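Local structure of pyruvate kinase (Cryptosporidium parvum, 6P0Y) at residues V41-T46 with S447-A452; N76-D81 with D109-E114; K426-I431 with F502-H507. The protein probably catalyses the last step of glycolysis, transferring the phosphoryl group of phosphoenolpyruvate to ADP to give pyruvate and ATP, with magnesium and potassium ions as cofactors. All coordinates share one frame; numbering follows the deposited sequence.

Contact 1: V41-T46 with S447-A452; sequences VTQRKT and SQTIIA
The methylenes of K45 lie along the carbonyl of S447 in this small contact, which buries 167 Å² over both sides. The lysine chain folds back on itself through bends at chi3 (-83°) and chi4 (-59°), and this curl lays CD and CE of K45 alongside the carbonyl of S447. A little further on, CG of Q43 rests against OG1 of T449 at 3.8 Å, the two side chains crossing at a slant.

The two segments come from different domains. Residues 41-46 lead into strand 47-51, the first strand of the TIM barrel, while residues 447-452 enter strand 449-454 of the C-terminal alpha/beta domain, so the contact lies on a domain boundary.

Polar links are few. The amine of K45 turns back to its own segment, where NZ donates to O of Q43 at 2.8 Å, with the carbonyl pointing almost straight at it (C=O...N angle 174°). NZ of K45 also lies 3.1 Å from O of S447. One water bridges the segments: it donates to O of R44 at 2.7 Å and is hydrogen-bonded to OG1 of T449 at 2.6 Å. The guanidinium of R44 serves the barrel side, NH1 giving an in-plane hydrogen bond to O of T46 at 2.9 Å and NE reaching OG of S379 on helix 371-387.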
loop_
_atom_site.group_PDB
_atom_site.type_symbol
_atom_site.label_atom_id
_atom_site.label_comp_id
_atom_site.label_asym_id
_atom_site.label_seq_id
_atom_site.Cartn_x
_atom_site.Cartn_y
_atom_site.Cartn_z
ATOM N N VAL A 41 -22.498 -21.233 -7.742
ATOM C CA VAL A 41 -22.617 -20.232 -8.847
ATOM C C VAL A 41 -21.196 -19.825 -9.249
ATOM O O VAL A 41 -20.653 -18.867 -8.667
ATOM C CB VAL A 41 -23.463 -19.004 -8.465
ATOM C CG1 VAL A 41 -23.748 -18.151 -9.692
ATOM C CG2 VAL A 41 -24.758 -19.375 -7.755
ATOM N N THR A 42 -20.593 -20.595 -10.160
ATOM C CA THR A 42 -19.174 -20.482 -10.592
ATOM C C THR A 42 -19.059 -20.905 -12.060
ATOM O O THR A 42 -19.598 -21.977 -12.405
ATOM C CB THR A 42 -18.249 -21.347 -9.721
ATOM O OG1 THR A 42 -18.653 -22.712 -9.837
ATOM C CG2 THR A 42 -18.251 -20.945 -8.262
ATOM N N GLN A 43 -18.373 -20.104 -12.882
ATOM C CA GLN A 43 -18.004 -20.452 -14.278
ATOM C C GLN A 43 -16.476 -20.479 -14.400
ATOM O O GLN A 43 -15.836 -19.459 -14.081
ATOM C CB GLN A 43 -18.616 -19.451 -15.252
ATOM C CG GLN A 43 -18.454 -19.856 -16.712
ATOM C CD GLN A 43 -19.215 -21.109 -17.079
ATOM O OE1 GLN A 43 -20.245 -21.439 -16.490
ATOM N NE2 GLN A 43 -18.697 -21.825 -18.063
ATOM N N ARG A 44 -15.926 -21.609 -14.855
ATOM C CA ARG A 44 -14.467 -21.837 -15.024
ATOM C C ARG A 44 -13.920 -20.901 -16.103
ATOM O O ARG A 44 -14.531 -20.821 -17.182
ATOM C CB ARG A 44 -14.180 -23.289 -15.415
ATOM C CG ARG A 44 -12.761 -23.518 -15.919
ATOM C CD ARG A 44 -12.553 -24.946 -16.364
ATOM N NE ARG A 44 -13.595 -25.372 -17.288
ATOM C CZ ARG A 44 -13.666 -25.030 -18.570
ATOM N NH1 ARG A 44 -12.749 -24.245 -19.110
ATOM N NH2 ARG A 44 -14.662 -25.477 -19.314
ATOM N N LYS A 45 -12.787 -20.256 -15.817
ATOM C CA LYS A 45 -12.090 -19.317 -16.731
ATOM C C LYS A 45 -10.791 -19.955 -17.240
ATOM O O LYS A 45 -10.435 -19.696 -18.401
ATOM C CB LYS A 45 -11.865 -17.985 -16.012
ATOM C CG LYS A 45 -13.125 -17.138 -15.875
ATOM C CD LYS A 45 -13.031 -16.017 -14.860
ATOM C CE LYS A 45 -13.301 -16.448 -13.433
ATOM N NZ LYS A 45 -14.649 -17.044 -13.270
ATOM N N THR A 46 -10.110 -20.754 -16.413
ATOM C CA THR A 46 -8.917 -21.541 -16.818
ATOM C C THR A 46 -9.287 -22.369 -18.054
ATOM O O THR A 46 -10.303 -23.089 -18.000
ATOM C CB THR A 46 -8.403 -22.435 -15.683
ATOM O OG1 THR A 46 -8.147 -21.630 -14.531
ATOM C CG2 THR A 46 -7.142 -23.177 -16.062
ATOM N N SER A 447 -12.653 -11.394 -12.756
ATOM C CA SER A 447 -13.531 -12.469 -12.222
ATOM C C SER A 447 -14.583 -12.848 -13.273
ATOM O O SER A 447 -15.046 -14.001 -13.250
ATOM C CB SER A 447 -14.178 -12.047 -10.928
ATOM O OG SER A 447 -15.194 -11.079 -11.162
ATOM N N GLN A 448 -14.940 -11.912 -14.158
ATOM C CA GLN A 448 -15.992 -12.088 -15.196
ATOM C C GLN A 448 -15.432 -12.886 -16.379
ATOM O O GLN A 448 -14.246 -12.707 -16.715
ATOM C CB GLN A 448 -16.508 -10.732 -15.686
ATOM C CG GLN A 448 -17.171 -9.894 -14.601
ATOM C CD GLN A 448 -16.206 -9.089 -13.768
ATOM O OE1 GLN A 448 -15.015 -8.995 -14.062
ATOM N NE2 GLN A 448 -16.725 -8.480 -12.713
ATOM N N THR A 449 -16.260 -13.729 -16.993
ATOM C CA THR A 449 -15.957 -14.383 -18.291
ATOM C C THR A 449 -15.835 -13.280 -19.348
ATOM O O THR A 449 -16.682 -12.370 -19.347
ATOM C CB THR A 449 -17.020 -15.434 -18.646
ATOM O OG1 THR A 449 -16.889 -16.526 -17.737
ATOM C CG2 THR A 449 -16.905 -15.945 -20.067
ATOM N N ILE A 450 -14.798 -13.350 -20.184
ATOM C CA ILE A 450 -14.606 -12.476 -21.380
ATOM C C ILE A 450 -15.227 -13.197 -22.581
ATOM O O ILE A 450 -14.912 -14.393 -22.765
ATOM C CB ILE A 450 -13.110 -12.175 -21.607
ATOM C CG1 ILE A 450 -12.429 -11.624 -20.350
ATOM C CG2 ILE A 450 -12.914 -11.247 -22.795
ATOM C CD1 ILE A 450 -10.941 -11.886 -20.297
ATOM N N ILE A 451 -16.080 -12.514 -23.356
ATOM C CA ILE A 451 -16.599 -13.019 -24.663
ATOM C C ILE A 451 -16.020 -12.156 -25.789
ATOM O O ILE A 451 -16.449 -10.989 -25.926
ATOM C CB ILE A 451 -18.137 -13.069 -24.706
ATOM C CG1 ILE A 451 -18.692 -14.074 -23.695
ATOM C CG2 ILE A 451 -18.617 -13.380 -26.114
ATOM C CD1 ILE A 451 -20.199 -14.118 -23.635
ATOM N N ALA A 452 -15.091 -12.728 -26.562
ATOM C CA ALA A 452 -14.479 -12.118 -27.763
ATOM C C ALA A 452 -15.377 -12.372 -28.979
ATOM O O ALA A 452 -15.353 -13.493 -29.517
ATOM C CB ALA A 452 -13.096 -12.681 -27.968
HETATM O O HOH W 1 -15.775 -18.817 -18.393
#

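Contact 2: N76-D81 with D109-E114; sequences NFSHGD and DTKGPE. With K (potassium ion), chain E; ADP (adenosine-5'-diphosphate), chain C.
S78 and E114 meet beside the potassium site of pyruvate kinase, where the loops after barrel strands 72-76 and 105-109 come together at the C-terminal ends of those strands. Four protein oxygens bind the ion: OD1 of N76, OG of S78 and O of T110 each at 2.8 Å, and OD1 of D109 at 2.9 Å. The hydroxyl of S78 thus has two roles, binding potassium through its oxygen and donating to OE1 of E114 at 2.7 Å. That carboxylate oxygen is met from above its plane, 45° out of it, while OE2 of E114 forms a salt bridge with R116.

The amide of N76 divides its work. With CG anti to the backbone N (chi1 -173°), OD1 reaches the metal and also accepts from the backbone N of S78, closing an Asx turn within the type I turn from N76 to H79. On its other side ND2 of N76 donates to O1A of ADP with an N-H...O angle of 171°. D109 is similarly shared: OD1 serves potassium, and OD2 forms salt bridges with R74 and K270. A backbone bond from F77 N to D109 O, 3.0 Å long, extends the parallel pairing of N76 with D109 at the ends of the two strands.

H79 adds a second hold on ADP, which R74 and R116 also bind. C2' of ADP lies over one face of its ring, offset toward the rim, and NE2 of H79 donates to O1B of the beta-phosphate at 2.6 Å.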
loop_
_atom_site.group_PDB
_atom_site.type_symbol
_atom_site.label_atom_id
_atom_site.label_comp_id
_atom_site.label_asym_id
_atom_site.label_seq_id
_atom_site.Cartn_x
_atom_site.Cartn_y
_atom_site.Cartn_z
ATOM N N ASN A 76 -0.140 -34.606 -30.537
ATOM C CA ASN A 76 1.262 -34.929 -30.175
ATOM C C ASN A 76 1.872 -35.708 -31.343
ATOM O O ASN A 76 1.568 -36.909 -31.467
ATOM C CB ASN A 76 1.317 -35.680 -28.843
ATOM C CG ASN A 76 2.726 -35.896 -28.343
ATOM O OD1 ASN A 76 3.687 -35.503 -29.000
ATOM N ND2 ASN A 76 2.858 -36.512 -27.180
ATOM N N PHE A 77 2.698 -35.046 -32.160
ATOM C CA PHE A 77 3.306 -35.607 -33.399
ATOM C C PHE A 77 4.517 -36.490 -33.060
ATOM O O PHE A 77 5.222 -36.924 -33.990
ATOM C CB PHE A 77 3.651 -34.487 -34.386
ATOM C CG PHE A 77 2.552 -34.168 -35.369
ATOM C CD1 PHE A 77 1.232 -34.051 -34.950
ATOM C CD2 PHE A 77 2.836 -33.979 -36.713
ATOM C CE1 PHE A 77 0.224 -33.755 -35.853
ATOM C CE2 PHE A 77 1.825 -33.681 -37.614
ATOM C CZ PHE A 77 0.523 -33.571 -37.182
ATOM N N SER A 78 4.745 -36.761 -31.772
ATOM C CA SER A 78 5.620 -37.856 -31.281
ATOM C C SER A 78 4.919 -39.199 -31.507
ATOM O O SER A 78 5.609 -40.232 -31.511
ATOM C CB SER A 78 5.964 -37.665 -29.832
ATOM O OG SER A 78 6.613 -36.415 -29.628
ATOM N N HIS A 79 3.593 -39.169 -31.671
ATOM C CA HIS A 79 2.718 -40.354 -31.875
ATOM C C HIS A 79 1.917 -40.190 -33.169
ATOM O O HIS A 79 1.934 -39.084 -33.744
ATOM C CB HIS A 79 1.798 -40.541 -30.663
ATOM C CG HIS A 79 2.534 -40.680 -29.375
ATOM N ND1 HIS A 79 3.142 -41.860 -29.005
ATOM C CD2 HIS A 79 2.764 -39.801 -28.376
ATOM C CE1 HIS A 79 3.712 -41.707 -27.828
ATOM N NE2 HIS A 79 3.497 -40.452 -27.421
ATOM N N GLY A 80 1.242 -41.261 -33.596
ATOM C CA GLY A 80 0.420 -41.297 -34.820
ATOM C C GLY A 80 1.276 -41.333 -36.072
ATOM O O GLY A 80 2.513 -41.250 -35.948
ATOM N N ASP A 81 0.629 -41.459 -37.236
ATOM C CA ASP A 81 1.262 -41.454 -38.583
ATOM C C ASP A 81 0.514 -40.451 -39.468
ATOM O O ASP A 81 -0.493 -39.893 -38.998
ATOM C CB ASP A 81 1.294 -42.863 -39.186
ATOM C CG ASP A 81 -0.061 -43.551 -39.273
ATOM O OD1 ASP A 81 -1.083 -42.840 -39.371
ATOM O OD2 ASP A 81 -0.083 -44.796 -39.242
ATOM N N ASP A 109 1.864 -30.325 -31.420
ATOM C CA ASP A 109 2.994 -30.489 -30.472
ATOM C C ASP A 109 4.112 -31.245 -31.201
ATOM O O ASP A 109 3.922 -32.438 -31.493
ATOM C CB ASP A 109 2.509 -31.170 -29.191
ATOM C CG ASP A 109 3.488 -31.101 -28.032
ATOM O OD1 ASP A 109 4.679 -31.389 -28.249
ATOM O OD2 ASP A 109 3.047 -30.781 -26.913
ATOM N N THR A 110 5.228 -30.561 -31.483
ATOM C CA THR A 110 6.352 -31.049 -32.333
ATOM C C THR A 110 7.073 -32.210 -31.641
ATOM O O THR A 110 7.136 -32.208 -30.396
ATOM C CB THR A 110 7.354 -29.930 -32.647
ATOM O OG1 THR A 110 7.919 -29.483 -31.413
ATOM C CG2 THR A 110 6.728 -28.767 -33.388
ATOM N N LYS A 111 7.582 -33.169 -32.422
ATOM C CA LYS A 111 8.425 -34.289 -31.925
ATOM C C LYS A 111 9.710 -33.700 -31.341
ATOM O O LYS A 111 10.004 -33.959 -30.160
ATOM C CB LYS A 111 8.733 -35.288 -33.044
ATOM C CG LYS A 111 9.458 -36.550 -32.603
ATOM C CD LYS A 111 9.413 -37.654 -33.653
ATOM C CE LYS A 111 10.086 -38.937 -33.209
ATOM N NZ LYS A 111 11.221 -39.306 -34.092
ATOM N N GLY A 112 10.424 -32.917 -32.152
ATOM C CA GLY A 112 11.671 -32.233 -31.767
ATOM C C GLY A 112 12.780 -33.222 -31.422
ATOM O O GLY A 112 12.736 -34.381 -31.829
ATOM N N PRO A 113 13.788 -32.798 -30.631
ATOM C CA PRO A 113 14.950 -33.636 -30.338
ATOM C C PRO A 113 14.740 -34.660 -29.213
ATOM O O PRO A 113 15.667 -34.895 -28.461
ATOM C CB PRO A 113 15.988 -32.579 -29.933
ATOM C CG PRO A 113 15.173 -31.525 -29.231
ATOM C CD PRO A 113 13.871 -31.472 -29.999
ATOM N N GLU A 114 13.555 -35.267 -29.137
ATOM C CA GLU A 114 13.207 -36.256 -28.081
ATOM C C GLU A 114 13.970 -37.565 -28.319
ATOM O O GLU A 114 14.447 -37.779 -29.452
ATOM C CB GLU A 114 11.699 -36.509 -28.054
ATOM C CG GLU A 114 11.184 -37.272 -29.264
ATOM C CD GLU A 114 9.752 -37.742 -29.127
ATOM O OE1 GLU A 114 8.979 -37.056 -28.427
ATOM O OE2 GLU A 114 9.421 -38.796 -29.715
HETATM K K K E . 5.989 -33.962 -28.531
HETATM P PB ADP C . 3.961 -38.724 -24.221
HETATM O O1B ADP C . 4.692 -39.503 -25.301
HETATM O O2B ADP C . 3.454 -39.736 -23.174
HETATM O O3B ADP C . 4.764 -37.626 -23.603
HETATM P PA ADP C . 1.340 -37.516 -24.347
HETATM O O1A ADP C . 0.471 -37.163 -25.533
HETATM O O2A ADP C . 1.635 -36.438 -23.375
HETATM O O3A ADP C . 2.684 -38.113 -24.949
HETATM O "O5'" ADP C . 0.763 -38.826 -23.613
HETATM C "C5'" ADP C . -0.498 -39.495 -23.825
HETATM C "C4'" ADP C . -0.285 -40.922 -24.277
HETATM O "O4'" ADP C . -1.394 -41.326 -25.111
HETATM C "C3'" ADP C . 0.979 -41.197 -25.092
HETATM O "O3'" ADP C . 2.040 -41.641 -24.254
HETATM C "C2'" ADP C . 0.540 -42.320 -26.034
HETATM O "O2'" ADP C . 0.658 -43.594 -25.409
HETATM C "C1'" ADP C . -0.924 -41.951 -26.291
HETATM N N9 ADP C . -1.135 -41.039 -27.414
HETATM C C8 ADP C . -1.100 -39.668 -27.394
HETATM N N7 ADP C . -1.320 -39.109 -28.560
HETATM C C5 ADP C . -1.511 -40.187 -29.411
HETATM C C6 ADP C . -1.777 -40.273 -30.794
HETATM N N6 ADP C . -1.944 -39.212 -31.590
HETATM N N1 ADP C . -1.888 -41.506 -31.337
HETATM C C2 ADP C . -1.749 -42.574 -30.544
HETATM N N3 ADP C . -1.509 -42.617 -29.228
HETATM C C4 ADP C . -1.399 -41.384 -28.718
#

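Contact 3: K426-I431 with F502-H507; sequences KLIITI and FAIAVH
The carbonyl oxygen of I504 receives the shortest backbone bond of the pair, from N of I429 at 2.7 Å; an N-H...O angle of 175° shows it nearly straight. The same oxygen has a CA-H...O contact from I428, whose CA lies 3.3 Å away. V506 O repeats the arrangement two residues on, accepting from I431 N at 2.9 Å and touched by CA of T430. Bonds in the reverse sense run from I504 N to L427 O and, more weakly because it is bent, from V506 N to I429 O. At the start of the ladder K426 N donates to F502 O.

Side chains pack in register above and below this backbone. I428, I504, T430 and V506 share one face, where V506 CG1 meets OG1 of T430 at 3.9 Å, a branch held opposite the threonine's backbone N (chi1 179°); helices 408-422 and 436-443 cover it. On the other face CB of L427 rests on CB of A503 at 4.0 Å, and helix 480-493 lies against both residues. At the end of the pair I431 and H507 run side by side, their CB atoms 3.7 Å apart.

The strand axes approach to 4.6 Å at 16°. Neighbouring parallel strands in the middle of a sheet, with helices over both faces, are the mark of the three-layer alpha/beta architecture of the pyruvate kinase C-terminal domain.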
loop_
_atom_site.group_PDB
_atom_site.type_symbol
_atom_site.label_atom_id
_atom_site.label_comp_id
_atom_site.label_asym_id
_atom_site.label_seq_id
_atom_site.Cartn_x
_atom_site.Cartn_y
_atom_site.Cartn_z
ATOM N N LYS A 426 -21.277 -9.397 -14.632
ATOM C CA LYS A 426 -21.089 -10.866 -14.754
ATOM C C LYS A 426 -20.325 -11.197 -16.041
ATOM O O LYS A 426 -19.844 -12.342 -16.156
ATOM C CB LYS A 426 -22.452 -11.563 -14.729
ATOM C CG LYS A 426 -23.285 -11.303 -13.479
ATOM C CD LYS A 426 -22.627 -11.773 -12.197
ATOM C CE LYS A 426 -23.459 -11.504 -10.961
ATOM N NZ LYS A 426 -22.605 -11.329 -9.761
ATOM N N LEU A 427 -20.198 -10.235 -16.961
ATOM C CA LEU A 427 -19.649 -10.456 -18.326
ATOM C C LEU A 427 -18.843 -9.235 -18.782
ATOM O O LEU A 427 -19.236 -8.103 -18.436
ATOM C CB LEU A 427 -20.838 -10.702 -19.259
ATOM C CG LEU A 427 -20.649 -11.739 -20.361
ATOM C CD1 LEU A 427 -20.243 -13.086 -19.784
ATOM C CD2 LEU A 427 -21.929 -11.868 -21.173
ATOM N N ILE A 428 -17.760 -9.472 -19.530
ATOM C CA ILE A 428 -17.023 -8.444 -20.323
ATOM C C ILE A 428 -17.041 -8.900 -21.784
ATOM O O ILE A 428 -16.458 -9.950 -22.075
ATOM C CB ILE A 428 -15.587 -8.231 -19.802
ATOM C CG1 ILE A 428 -15.578 -7.817 -18.329
ATOM C CG2 ILE A 428 -14.839 -7.228 -20.673
ATOM C CD1 ILE A 428 -14.206 -7.818 -17.695
ATOM N N ILE A 429 -17.709 -8.140 -22.652
ATOM C CA ILE A 429 -17.825 -8.415 -24.112
ATOM C C ILE A 429 -16.859 -7.480 -24.847
ATOM O O ILE A 429 -16.884 -6.274 -24.554
ATOM C CB ILE A 429 -19.281 -8.222 -24.581
ATOM C CG1 ILE A 429 -20.254 -9.063 -23.752
ATOM C CG2 ILE A 429 -19.417 -8.502 -26.068
ATOM C CD1 ILE A 429 -21.709 -8.795 -24.057
ATOM N N THR A 430 -16.047 -8.026 -25.756
ATOM C CA THR A 430 -15.138 -7.264 -26.652
ATOM C C THR A 430 -15.419 -7.673 -28.104
ATOM O O THR A 430 -15.335 -8.877 -28.402
ATOM C CB THR A 430 -13.667 -7.448 -26.245
ATOM O OG1 THR A 430 -12.847 -6.710 -27.151
ATOM C CG2 THR A 430 -13.206 -8.890 -26.234
ATOM N N ILE A 431 -15.767 -6.707 -28.962
ATOM C CA ILE A 431 -15.885 -6.892 -30.439
ATOM C C ILE A 431 -14.523 -6.554 -31.049
ATOM O O ILE A 431 -14.073 -5.413 -30.867
ATOM C CB ILE A 431 -17.007 -6.027 -31.045
ATOM C CG1 ILE A 431 -18.318 -6.168 -30.267
ATOM C CG2 ILE A 431 -17.194 -6.354 -32.520
ATOM C CD1 ILE A 431 -19.397 -5.218 -30.713
ATOM N N PHE A 502 -25.595 -6.625 -15.033
ATOM C CA PHE A 502 -24.733 -5.710 -15.824
ATOM C C PHE A 502 -23.725 -6.524 -16.636
ATOM O O PHE A 502 -23.298 -7.605 -16.190
ATOM C CB PHE A 502 -23.975 -4.733 -14.925
ATOM C CG PHE A 502 -24.838 -3.700 -14.249
ATOM C CD1 PHE A 502 -25.526 -2.757 -14.994
ATOM C CD2 PHE A 502 -24.947 -3.662 -12.869
ATOM C CE1 PHE A 502 -26.315 -1.804 -14.370
ATOM C CE2 PHE A 502 -25.738 -2.709 -12.247
ATOM C CZ PHE A 502 -26.423 -1.785 -13.000
ATOM N N ALA A 503 -23.364 -5.997 -17.804
ATOM C CA ALA A 503 -22.248 -6.472 -18.647
ATOM C C ALA A 503 -21.471 -5.252 -19.140
ATOM O O ALA A 503 -22.112 -4.211 -19.393
ATOM C CB ALA A 503 -22.782 -7.288 -19.794
ATOM N N ILE A 504 -20.147 -5.372 -19.240
ATOM C CA ILE A 504 -19.276 -4.367 -19.915
ATOM C C ILE A 504 -19.161 -4.779 -21.383
ATOM O O ILE A 504 -18.811 -5.940 -21.637
ATOM C CB ILE A 504 -17.892 -4.264 -19.244
ATOM C CG1 ILE A 504 -17.986 -4.108 -17.724
ATOM C CG2 ILE A 504 -17.082 -3.142 -19.876
ATOM C CD1 ILE A 504 -18.771 -2.898 -17.272
ATOM N N ALA A 505 -19.474 -3.870 -22.306
ATOM C CA ALA A 505 -19.244 -4.030 -23.759
ATOM C C ALA A 505 -18.113 -3.086 -24.177
ATOM O O ALA A 505 -18.089 -1.941 -23.700
ATOM C CB ALA A 505 -20.512 -3.755 -24.526
ATOM N N VAL A 506 -17.207 -3.569 -25.025
ATOM C CA VAL A 506 -15.987 -2.839 -25.479
ATOM C C VAL A 506 -15.842 -3.061 -26.985
ATOM O O VAL A 506 -15.846 -4.229 -27.409
ATOM C CB VAL A 506 -14.751 -3.322 -24.696
ATOM C CG1 VAL A 506 -13.459 -3.188 -25.489
ATOM C CG2 VAL A 506 -14.642 -2.619 -23.353
ATOM N N HIS A 507 -15.731 -1.984 -27.761
ATOM C CA HIS A 507 -15.504 -2.052 -29.229
ATOM C C HIS A 507 -14.952 -0.725 -29.751
ATOM O O HIS A 507 -14.977 0.270 -29.003
ATOM C CB HIS A 507 -16.787 -2.487 -29.953
ATOM C CG HIS A 507 -17.967 -1.595 -29.760
ATOM N ND1 HIS A 507 -18.215 -0.510 -30.576
ATOM C CD2 HIS A 507 -18.992 -1.649 -28.887
ATOM C CE1 HIS A 507 -19.333 0.078 -30.204
ATOM N NE2 HIS A 507 -19.831 -0.600 -29.169
#

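From the N terminus, the chain passes through 41-46 before entering the barrel at strand 47-51, and contact 1 closes only some 400 residues later, when 447-452 arrives. Contact 2 is nested inside that long loop: it joins the ends of two adjacent barrel strands across helix 82-97. Contact 3 opens at 426-431, before contact 1 has closed, and closes at 502-507, so these two cross. They also touch, because strands 449-454 and 427-431 are sheet neighbours; I451 N lies 2.9 Å from I428 O. Contact 1 therefore ties the segment leading into the first barrel strand to the sheet that contact 3 helps build, whereas contact 2 sits about 33 Å from contact 1, centre to centre.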